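Local coordinates for 6b protein (Agrobacterium tumefaciens, PDB 3AQ3) that disturbs plant cell proliferation, probably through a toxin-like ADP-ribosylation activity that touches the host miRNA machinery, at residues Q63-V68 / F134-M139; L80-P85 / H198-A203; Y159-N164 / R189-S194. All coordinates share one frame; numbering follows the deposited sequence.

Contact 1: residues Q63-V68 / F134-M139; sequences QRLTYV and FLAILM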
loop_
_atom_site.group_PDB
_atom_site.type_symbol
_atom_site.label_atom_id
_atom_site.label_comp_id
_atom_site.label_asym_id
_atom_site.label_seq_id
_atom_site.Cartn_x
_atom_site.Cartn_y
_atom_site.Cartn_z
ATOM N N GLN A 63 -11.944 -4.840 5.304
ATOM C CA GLN A 63 -10.801 -4.097 5.789
ATOM C C GLN A 63 -10.825 -2.699 5.180
ATOM O O GLN A 63 -11.287 -2.528 4.050
ATOM C CB GLN A 63 -9.536 -4.820 5.329
ATOM C CG GLN A 63 -8.326 -4.630 6.194
ATOM C CD GLN A 63 -7.206 -5.566 5.796
ATOM O OE1 GLN A 63 -7.032 -5.887 4.611
ATOM N NE2 GLN A 63 -6.440 -6.026 6.788
ATOM N N ARG A 64 -10.338 -1.710 5.930
ATOM C CA ARG A 64 -10.127 -0.351 5.415
ATOM C C ARG A 64 -8.911 -0.283 4.489
ATOM O O ARG A 64 -7.979 -1.076 4.620
ATOM C CB ARG A 64 -9.914 0.643 6.569
ATOM C CG ARG A 64 -11.099 0.830 7.490
ATOM C CD ARG A 64 -11.112 2.246 8.051
ATOM N NE ARG A 64 -12.402 2.830 7.732
ATOM C CZ ARG A 64 -12.608 3.990 7.125
ATOM N NH1 ARG A 64 -11.598 4.782 6.794
ATOM N NH2 ARG A 64 -13.860 4.369 6.894
ATOM N N LEU A 65 -8.908 0.690 3.577
ATOM C CA LEU A 65 -7.737 0.958 2.736
ATOM C C LEU A 65 -6.539 1.370 3.574
ATOM O O LEU A 65 -6.679 2.111 4.552
ATOM C CB LEU A 65 -8.029 2.067 1.701
ATOM C CG LEU A 65 -9.042 1.828 0.565
ATOM C CD1 LEU A 65 -9.221 3.090 -0.273
ATOM C CD2 LEU A 65 -8.642 0.644 -0.315
ATOM N N THR A 66 -5.370 0.870 3.194
ATOM C CA THR A 66 -4.098 1.401 3.680
ATOM C C THR A 66 -3.271 1.943 2.507
ATOM O O THR A 66 -3.544 1.659 1.332
ATOM C CB THR A 66 -3.266 0.371 4.486
ATOM O OG1 THR A 66 -3.227 -0.855 3.768
ATOM C CG2 THR A 66 -3.871 0.130 5.850
ATOM N N TYR A 67 -2.253 2.725 2.848
ATOM C CA TYR A 67 -1.553 3.525 1.876
ATOM C C TYR A 67 -0.074 3.179 1.888
ATOM O O TYR A 67 0.516 2.917 2.954
ATOM C CB TYR A 67 -1.780 5.001 2.183
ATOM C CG TYR A 67 -3.236 5.389 2.121
ATOM C CD1 TYR A 67 -4.040 5.354 3.265
ATOM C CD2 TYR A 67 -3.815 5.769 0.910
ATOM C CE1 TYR A 67 -5.382 5.705 3.203
ATOM C CE2 TYR A 67 -5.152 6.101 0.827
ATOM C CZ TYR A 67 -5.936 6.073 1.978
ATOM O OH TYR A 67 -7.263 6.455 1.883
ATOM N N VAL A 68 0.479 3.100 0.683
ATOM C CA VAL A 68 1.907 2.921 0.452
ATOM C C VAL A 68 2.347 4.173 -0.301
ATOM O O VAL A 68 1.923 4.408 -1.433
ATOM C CB VAL A 68 2.200 1.607 -0.356
ATOM C CG1 VAL A 68 3.704 1.465 -0.715
ATOM C CG2 VAL A 68 1.715 0.401 0.419
ATOM N N PHE A 134 0.729 8.207 -3.691
ATOM C CA PHE A 134 0.349 7.029 -2.902
ATOM C C PHE A 134 -0.332 5.973 -3.747
ATOM O O PHE A 134 -0.963 6.284 -4.779
ATOM C CB PHE A 134 -0.592 7.400 -1.735
ATOM C CG PHE A 134 -1.929 7.906 -2.179
ATOM C CD1 PHE A 134 -2.960 7.017 -2.476
ATOM C CD2 PHE A 134 -2.154 9.283 -2.341
ATOM C CE1 PHE A 134 -4.206 7.462 -2.915
ATOM C CE2 PHE A 134 -3.395 9.745 -2.770
ATOM C CZ PHE A 134 -4.437 8.837 -3.054
ATOM N N LEU A 135 -0.217 4.734 -3.265
ATOM C CA LEU A 135 -1.021 3.605 -3.721
ATOM C C LEU A 135 -1.914 3.146 -2.554
ATOM O O LEU A 135 -1.449 2.961 -1.424
ATOM C CB LEU A 135 -0.120 2.469 -4.219
ATOM C CG LEU A 135 0.984 2.841 -5.224
ATOM C CD1 LEU A 135 2.026 1.727 -5.336
ATOM C CD2 LEU A 135 0.404 3.179 -6.609
ATOM N N ALA A 136 -3.208 3.025 -2.830
ATOM C CA ALA A 136 -4.175 2.593 -1.852
ATOM C C ALA A 136 -4.427 1.121 -2.128
ATOM O O ALA A 136 -4.696 0.741 -3.259
ATOM C CB ALA A 136 -5.465 3.405 -1.993
ATOM N N ILE A 137 -4.319 0.300 -1.092
ATOM C CA ILE A 137 -4.477 -1.149 -1.218
ATOM C C ILE A 137 -5.393 -1.710 -0.141
ATOM O O ILE A 137 -5.619 -1.084 0.908
ATOM C CB ILE A 137 -3.110 -1.898 -1.122
ATOM C CG1 ILE A 137 -2.368 -1.544 0.188
ATOM C CG2 ILE A 137 -2.225 -1.660 -2.396
ATOM C CD1 ILE A 137 -1.175 -2.471 0.520
ATOM N N LEU A 138 -5.936 -2.887 -0.420
ATOM C CA LEU A 138 -6.403 -3.777 0.623
ATOM C C LEU A 138 -5.263 -4.758 0.890
ATOM O O LEU A 138 -4.741 -5.387 -0.044
ATOM C CB LEU A 138 -7.675 -4.524 0.200
ATOM C CG LEU A 138 -8.981 -3.729 0.147
ATOM C CD1 LEU A 138 -10.167 -4.675 -0.026
ATOM C CD2 LEU A 138 -9.170 -2.869 1.403
HETATM N N MSE A 139 -4.868 -4.867 2.154
HETATM C CA MSE A 139 -3.791 -5.777 2.556
HETATM C C MSE A 139 -4.148 -7.256 2.508
HETATM O O MSE A 139 -5.291 -7.644 2.737
HETATM C CB MSE A 139 -3.276 -5.412 3.937
HETATM C CG MSE A 139 -2.557 -4.088 3.922
HETATM SE SE MSE A 139 -2.071 -3.496 5.701
HETATM C CE MSE A 139 -3.838 -3.485 6.589
HETATM O O HOH W 1 -5.893 -2.592 3.889
#
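The ring of Tyr67 turns an edge toward the face of the Phe134 ring, an offset edge-to-face pair with planes at 81° and centroids 5.5 Å apart. Phe134 CD1 lies at the Tyr67 edge, near its plane, 3.7 Å from Tyr67 CD2, and the methyl CB of Ala136 meets the tyrosine obliquely at CE2. Phe134 can lie alongside because its CG sits between the backbone N and the carbonyl carbon (chi1 66°).

The two strands that carry these side chains run antiparallel. Thr66 and Ile137 form one hydrogen-bonded pair, with Thr66 N to Ile137 O at 3.0 Å and a return bond from Ile137 N; Val68 and Leu135 form the next, with Leu135 N to Val68 O at 2.8 Å. Tyr67 and Ala136 between them are a non-hydrogen-bonded pair.

Where the pairing ends, a water takes over: it donates to Arg64 O (2.7 Å) and accepts from Met139 N (3.0 Å). The selenomethionine Met139 crosses Thr66 at about a right angle, its CG 3.3 Å from Thr66 OG1, and the bend at chi3 (-57°) brings its CE against Thr66 CG2.

Strand 66-70 is the outermost strand of its mixed sheet within this chain, with a further backbone bond between Tyr67 and Thr96, while strand 133-137 bonds on its other side to Gly205 and Ala203. Leu27 of helix 20-36 covers Tyr67 and Ala136; strands 83-85 and 93-96 pack on the Thr66, Val68 and Ile137 face.

Contact 2: residues L80-P85 / H198-A203; sequences LNRLLP and HYPIVA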
loop_
_atom_site.group_PDB
_atom_site.type_symbol
_atom_site.label_atom_id
_atom_site.label_comp_id
_atom_site.label_asym_id
_atom_site.label_seq_id
_atom_site.Cartn_x
_atom_site.Cartn_y
_atom_site.Cartn_z
ATOM N N LEU A 80 -0.393 1.760 -12.193
ATOM C CA LEU A 80 -1.111 1.441 -13.417
ATOM C C LEU A 80 -0.916 0.002 -13.869
ATOM O O LEU A 80 -1.606 -0.456 -14.782
ATOM C CB LEU A 80 -0.733 2.418 -14.546
ATOM C CG LEU A 80 -1.173 3.892 -14.384
ATOM C CD1 LEU A 80 -0.777 4.696 -15.635
ATOM C CD2 LEU A 80 -2.675 4.028 -14.113
ATOM N N ASN A 81 0.011 -0.709 -13.218
ATOM C CA ASN A 81 0.464 -2.006 -13.688
ATOM C C ASN A 81 0.404 -3.155 -12.671
ATOM O O ASN A 81 1.111 -4.152 -12.814
ATOM C CB ASN A 81 1.862 -1.851 -14.293
ATOM C CG ASN A 81 1.843 -1.016 -15.564
ATOM O OD1 ASN A 81 1.349 -1.470 -16.581
ATOM N ND2 ASN A 81 2.356 0.210 -15.500
ATOM N N ARG A 82 -0.458 -3.012 -11.664
ATOM C CA ARG A 82 -0.669 -4.034 -10.632
ATOM C C ARG A 82 0.632 -4.472 -9.956
ATOM O O ARG A 82 0.889 -5.671 -9.788
ATOM C CB ARG A 82 -1.395 -5.264 -11.201
ATOM C CG ARG A 82 -2.756 -5.002 -11.804
ATOM C CD ARG A 82 -3.391 -6.322 -12.314
ATOM N NE ARG A 82 -4.030 -7.094 -11.234
ATOM C CZ ARG A 82 -3.533 -8.198 -10.657
ATOM N NH1 ARG A 82 -2.358 -8.733 -11.032
ATOM N NH2 ARG A 82 -4.233 -8.787 -9.690
ATOM N N LEU A 83 1.454 -3.506 -9.577
ATOM C CA LEU A 83 2.705 -3.815 -8.908
ATOM C C LEU A 83 2.779 -3.109 -7.555
ATOM O O LEU A 83 2.443 -1.932 -7.442
ATOM C CB LEU A 83 3.910 -3.432 -9.773
ATOM C CG LEU A 83 4.131 -4.243 -11.050
ATOM C CD1 LEU A 83 5.100 -3.501 -11.946
ATOM C CD2 LEU A 83 4.620 -5.687 -10.790
ATOM N N LEU A 84 3.201 -3.838 -6.530
ATOM C CA LEU A 84 3.449 -3.210 -5.240
ATOM C C LEU A 84 4.960 -3.193 -5.003
ATOM O O LEU A 84 5.605 -4.246 -5.058
ATOM C CB LEU A 84 2.717 -3.951 -4.128
ATOM C CG LEU A 84 2.611 -3.265 -2.762
ATOM C CD1 LEU A 84 1.688 -2.041 -2.819
ATOM C CD2 LEU A 84 2.114 -4.270 -1.738
ATOM N N PRO A 85 5.536 -1.997 -4.769
ATOM C CA PRO A 85 6.982 -1.946 -4.535
ATOM C C PRO A 85 7.337 -2.164 -3.062
ATOM O O PRO A 85 6.525 -1.901 -2.170
ATOM C CB PRO A 85 7.354 -0.518 -4.950
ATOM C CG PRO A 85 6.082 0.306 -4.658
ATOM C CD PRO A 85 4.906 -0.658 -4.703
ATOM N N HIS A 198 3.566 -8.590 -8.017
ATOM C CA HIS A 198 2.275 -8.481 -8.670
ATOM C C HIS A 198 1.214 -8.438 -7.564
ATOM O O HIS A 198 1.148 -9.331 -6.727
ATOM C CB HIS A 198 2.048 -9.653 -9.652
ATOM C CG HIS A 198 3.185 -9.876 -10.615
ATOM N ND1 HIS A 198 3.393 -9.085 -11.728
ATOM C CD2 HIS A 198 4.169 -10.812 -10.636
ATOM C CE1 HIS A 198 4.455 -9.518 -12.388
ATOM N NE2 HIS A 198 4.944 -10.569 -11.750
ATOM N N TYR A 199 0.398 -7.391 -7.570
ATOM C CA TYR A 199 -0.502 -7.095 -6.468
ATOM C C TYR A 199 -1.622 -6.171 -6.942
ATOM O O TYR A 199 -1.348 -5.190 -7.638
ATOM C CB TYR A 199 0.263 -6.394 -5.344
ATOM C CG TYR A 199 -0.418 -6.453 -4.001
ATOM C CD1 TYR A 199 -0.152 -7.494 -3.115
ATOM C CD2 TYR A 199 -1.315 -5.457 -3.603
ATOM C CE1 TYR A 199 -0.775 -7.562 -1.876
ATOM C CE2 TYR A 199 -1.944 -5.511 -2.357
ATOM C CZ TYR A 199 -1.664 -6.572 -1.503
ATOM O OH TYR A 199 -2.269 -6.646 -0.272
ATOM N N PRO A 200 -2.881 -6.465 -6.544
ATOM C CA PRO A 200 -4.008 -5.609 -6.940
ATOM C C PRO A 200 -3.954 -4.217 -6.300
ATOM O O PRO A 200 -3.928 -4.097 -5.072
ATOM C CB PRO A 200 -5.253 -6.381 -6.444
ATOM C CG PRO A 200 -4.770 -7.749 -6.058
ATOM C CD PRO A 200 -3.314 -7.615 -5.726
ATOM N N ILE A 201 -3.951 -3.177 -7.136
ATOM C CA ILE A 201 -3.993 -1.790 -6.656
ATOM C C ILE A 201 -5.425 -1.228 -6.733
ATOM O O ILE A 201 -6.049 -1.249 -7.793
ATOM C CB ILE A 201 -2.960 -0.871 -7.412
ATOM C CG1 ILE A 201 -1.539 -1.470 -7.374
ATOM C CG2 ILE A 201 -2.959 0.549 -6.834
ATOM C CD1 ILE A 201 -0.982 -1.767 -5.946
ATOM N N VAL A 202 -5.944 -0.755 -5.603
ATOM C CA VAL A 202 -7.288 -0.167 -5.559
ATOM C C VAL A 202 -7.294 1.218 -6.237
ATOM O O VAL A 202 -8.089 1.475 -7.145
ATOM C CB VAL A 202 -7.850 -0.073 -4.093
ATOM C CG1 VAL A 202 -9.137 0.726 -4.056
ATOM C CG2 VAL A 202 -8.077 -1.471 -3.496
ATOM N N ALA A 203 -6.388 2.087 -5.796
ATOM C CA ALA A 203 -6.280 3.446 -6.309
ATOM C C ALA A 203 -4.848 3.940 -6.260
ATOM O O ALA A 203 -4.037 3.468 -5.462
ATOM C CB ALA A 203 -7.183 4.398 -5.520
#
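A small two-stranded antiparallel sheet, strands 83-85 and 196-198, is the element to which this contact belongs, and Leu83 and His198 are a non-hydrogen-bonded pair in it. Next to that pair, Tyr199 N donates to Arg82 O over 2.8 Å. The N-H points straight at the oxygen (165°), yet the donor stands well above the carbonyl plane. The same Arg82 O also takes a CA-H contact from His198 CA at 3.3 Å.

Leu84 and Tyr199 run alongside each other in the same direction. With CG of Tyr199 swung opposite its own nitrogen (chi1 -160°), the ring presents a face to Leu84, whose CD2 sits over the centre, 4.0 Å from the centroid, as a CH-pi contact. The opposite face carries Pro200 CD, offset toward the rim. Leu84 CB also touches Tyr199 CB at 3.7 Å, and Leu84 CD1 meets Ile201 CD1 at 4.1 Å.

Toward solvent, Arg82 lays one guanidinium face over Pro200 N, with NH2 3.8 Å from Pro200 CG, while Leu83 CD2 rests against His198 ND1 obliquely.

The phenol of Tyr199 is bonded to Leu138 O, so a buried ring clamped on both faces is also fixed at its polar end. The chemistry thus divides: greasy contacts inside around Leu84, Tyr199 and Ile201, and an outer part where the exposed Arg82 and His198 make van der Waals contacts with Pro200 and Leu83, the backbone bond being the polar link.

Contact 3: residues Y159-N164 / R189-S194; sequences YARLGN and REFQLS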
loop_
_atom_site.group_PDB
_atom_site.type_symbol
_atom_site.label_atom_id
_atom_site.label_comp_id
_atom_site.label_asym_id
_atom_site.label_seq_id
_atom_site.Cartn_x
_atom_site.Cartn_y
_atom_site.Cartn_z
ATOM N N TYR A 159 1.716 -1.240 9.158
ATOM C CA TYR A 159 1.695 -2.651 8.765
ATOM C C TYR A 159 2.873 -2.965 7.857
ATOM O O TYR A 159 3.298 -2.115 7.087
ATOM C CB TYR A 159 0.395 -2.975 8.025
ATOM C CG TYR A 159 -0.860 -2.604 8.784
ATOM C CD1 TYR A 159 -1.449 -1.338 8.645
ATOM C CD2 TYR A 159 -1.458 -3.519 9.643
ATOM C CE1 TYR A 159 -2.614 -0.999 9.368
ATOM C CE2 TYR A 159 -2.601 -3.202 10.345
ATOM C CZ TYR A 159 -3.172 -1.948 10.215
ATOM O OH TYR A 159 -4.303 -1.685 10.945
ATOM N N ALA A 160 3.401 -4.181 7.963
ATOM C CA ALA A 160 4.503 -4.625 7.109
ATOM C C ALA A 160 4.253 -6.007 6.525
ATOM O O ALA A 160 3.880 -6.946 7.234
ATOM C CB ALA A 160 5.819 -4.607 7.858
ATOM N N ARG A 161 4.463 -6.103 5.220
ATOM C CA ARG A 161 4.551 -7.366 4.516
ATOM C C ARG A 161 6.029 -7.688 4.362
ATOM O O ARG A 161 6.751 -7.004 3.634
ATOM C CB ARG A 161 3.894 -7.249 3.143
ATOM C CG ARG A 161 3.932 -8.522 2.307
ATOM C CD ARG A 161 3.467 -8.222 0.883
ATOM N NE ARG A 161 3.328 -9.443 0.104
ATOM C CZ ARG A 161 4.344 -10.116 -0.431
ATOM N NH1 ARG A 161 5.590 -9.685 -0.271
ATOM N NH2 ARG A 161 4.114 -11.221 -1.119
ATOM N N LEU A 162 6.458 -8.744 5.053
ATOM C CA LEU A 162 7.861 -9.176 5.116
ATOM C C LEU A 162 8.748 -8.090 5.724
ATOM O O LEU A 162 8.285 -7.313 6.567
ATOM C CB LEU A 162 8.372 -9.632 3.743
ATOM C CG LEU A 162 7.520 -10.665 3.004
ATOM C CD1 LEU A 162 8.166 -11.005 1.648
ATOM C CD2 LEU A 162 7.293 -11.924 3.862
ATOM N N GLY A 163 10.005 -8.031 5.291
ATOM C CA GLY A 163 10.966 -7.103 5.859
ATOM C C GLY A 163 11.464 -7.578 7.211
ATOM O O GLY A 163 11.257 -8.730 7.604
ATOM N N ASN A 164 12.134 -6.687 7.925
ATOM C CA ASN A 164 12.680 -7.023 9.231
ATOM C C ASN A 164 11.801 -6.406 10.322
ATOM O O ASN A 164 12.158 -5.397 10.940
ATOM C CB ASN A 164 14.141 -6.567 9.328
ATOM C CG ASN A 164 15.023 -7.174 8.231
ATOM O OD1 ASN A 164 15.083 -8.403 8.065
ATOM N ND2 ASN A 164 15.714 -6.313 7.482
ATOM N N ARG A 189 4.582 -21.541 2.964
ATOM C CA ARG A 189 3.625 -20.885 2.078
ATOM C C ARG A 189 4.295 -20.285 0.850
ATOM O O ARG A 189 5.411 -19.768 0.929
ATOM C CB ARG A 189 2.861 -19.795 2.834
ATOM C CG ARG A 189 1.981 -20.310 3.962
ATOM C CD ARG A 189 1.279 -19.175 4.701
ATOM N NE ARG A 189 2.180 -18.462 5.608
ATOM C CZ ARG A 189 1.867 -17.361 6.291
ATOM N NH1 ARG A 189 0.658 -16.809 6.194
ATOM N NH2 ARG A 189 2.774 -16.807 7.083
ATOM N N GLU A 190 3.607 -20.357 -0.286
ATOM C CA GLU A 190 4.117 -19.768 -1.512
ATOM C C GLU A 190 3.619 -18.331 -1.669
ATOM O O GLU A 190 2.417 -18.061 -1.641
ATOM C CB GLU A 190 3.751 -20.617 -2.736
ATOM C CG GLU A 190 4.691 -20.399 -3.924
ATOM C CD GLU A 190 4.098 -20.826 -5.265
ATOM O OE1 GLU A 190 3.319 -21.808 -5.305
ATOM O OE2 GLU A 190 4.424 -20.177 -6.285
ATOM N N PHE A 191 4.566 -17.410 -1.801
ATOM C CA PHE A 191 4.275 -16.006 -2.050
ATOM C C PHE A 191 5.494 -15.320 -2.644
ATOM O O PHE A 191 6.596 -15.873 -2.632
ATOM C CB PHE A 191 3.795 -15.284 -0.779
ATOM C CG PHE A 191 4.674 -15.488 0.424
ATOM C CD1 PHE A 191 5.818 -14.718 0.613
ATOM C CD2 PHE A 191 4.336 -16.425 1.391
ATOM C CE1 PHE A 191 6.623 -14.897 1.734
ATOM C CE2 PHE A 191 5.131 -16.607 2.517
ATOM C CZ PHE A 191 6.282 -15.842 2.686
ATOM N N GLN A 192 5.292 -14.113 -3.165
ATOM C CA GLN A 192 6.367 -13.386 -3.826
ATOM C C GLN A 192 7.298 -12.684 -2.841
ATOM O O GLN A 192 6.849 -12.027 -1.890
ATOM C CB GLN A 192 5.789 -12.371 -4.806
ATOM C CG GLN A 192 4.781 -12.942 -5.776
ATOM C CD GLN A 192 3.992 -11.852 -6.453
ATOM O OE1 GLN A 192 4.414 -11.319 -7.474
ATOM N NE2 GLN A 192 2.837 -11.509 -5.888
ATOM N N LEU A 193 8.595 -12.825 -3.095
ATOM C CA LEU A 193 9.645 -12.136 -2.354
ATOM C C LEU A 193 10.495 -11.401 -3.378
ATOM O O LEU A 193 11.420 -11.990 -3.956
ATOM C CB LEU A 193 10.547 -13.138 -1.620
ATOM C CG LEU A 193 10.039 -13.985 -0.456
ATOM C CD1 LEU A 193 10.296 -15.466 -0.733
ATOM C CD2 LEU A 193 10.700 -13.550 0.851
ATOM N N SER A 194 10.169 -10.131 -3.621
ATOM C CA SER A 194 10.982 -9.282 -4.496
ATOM C C SER A 194 10.661 -7.824 -4.273
ATOM O O SER A 194 9.748 -7.483 -3.517
ATOM C CB SER A 194 10.788 -9.635 -5.975
ATOM O OG SER A 194 9.448 -9.427 -6.349
#
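The polar part of this contact is a single fork: the guanidinium of Arg161 meets Gln192 O end-on, both NH1 (3.1 Å) and NH2 (3.0 Å) donating to the one oxygen. That oxygen lies in the guanidinium plane. The NH2 bond falls on a lone pair within the carbonyl plane, whereas NH1 lies almost straight out from the oxygen, in line with the C=O bond. Sharing one acceptor bends both bonds, to 143° at the NH1 hydrogen and 153° at that of NH2. Arg161 reaches this far because its chain is extended from CG to NE, with CG opposite the backbone N (chi1 180°). NH2 has a second partner, a salt bridge to Glu57, so a carboxylate and a main-chain carbonyl together fix the rotation of the group.

Arg161 is the last residue of strand 154-161, the central strand of an antiparallel three-stranded sheet, and Leu162 follows it as the chain leaves the sheet. Residues 189-194 form an irregular segment leading into strand 196-198.

The apolar part is carried by the two methyls of Leu162. Leu162 CD2 touches Phe191 CE1 at 3.7 Å, oblique to the ring, and Leu162 CD1 meets Leu193 CD2 at the same distance of 3.7 Å, the two leucines crossing at about a right angle. Phe191 CB also approaches the Arg161 guanidinium obliquely, at 4.1 Å from NH2.

Overall arrangement
Contacts 1 and 2 join directly, their centres about 10 Å apart: Ile137 CG2 packs 3.8 Å from Ile201 CD1, and Ala136 N reaches Ala203 O at 2.8 Å, a probable hydrogen bond. Val202 and Ala203 together pair with Ala136, which makes a classic bulge where 198-203 runs into the mixed sheet. Contact 3 lies farther toward the surface, its centre about 16 Å from that of contact 1 and 15 Å from that of contact 2. Met139 SE, 3.4 Å from Tyr159 CB, ties contact 1 to contact 3, and a probable bond from Gln192 NE2 to His198 O ties contact 3 to contact 2. In sequence, contact 3 nests inside the loop closed by contact 2, whereas the segments of contacts 1 and 2 interleave.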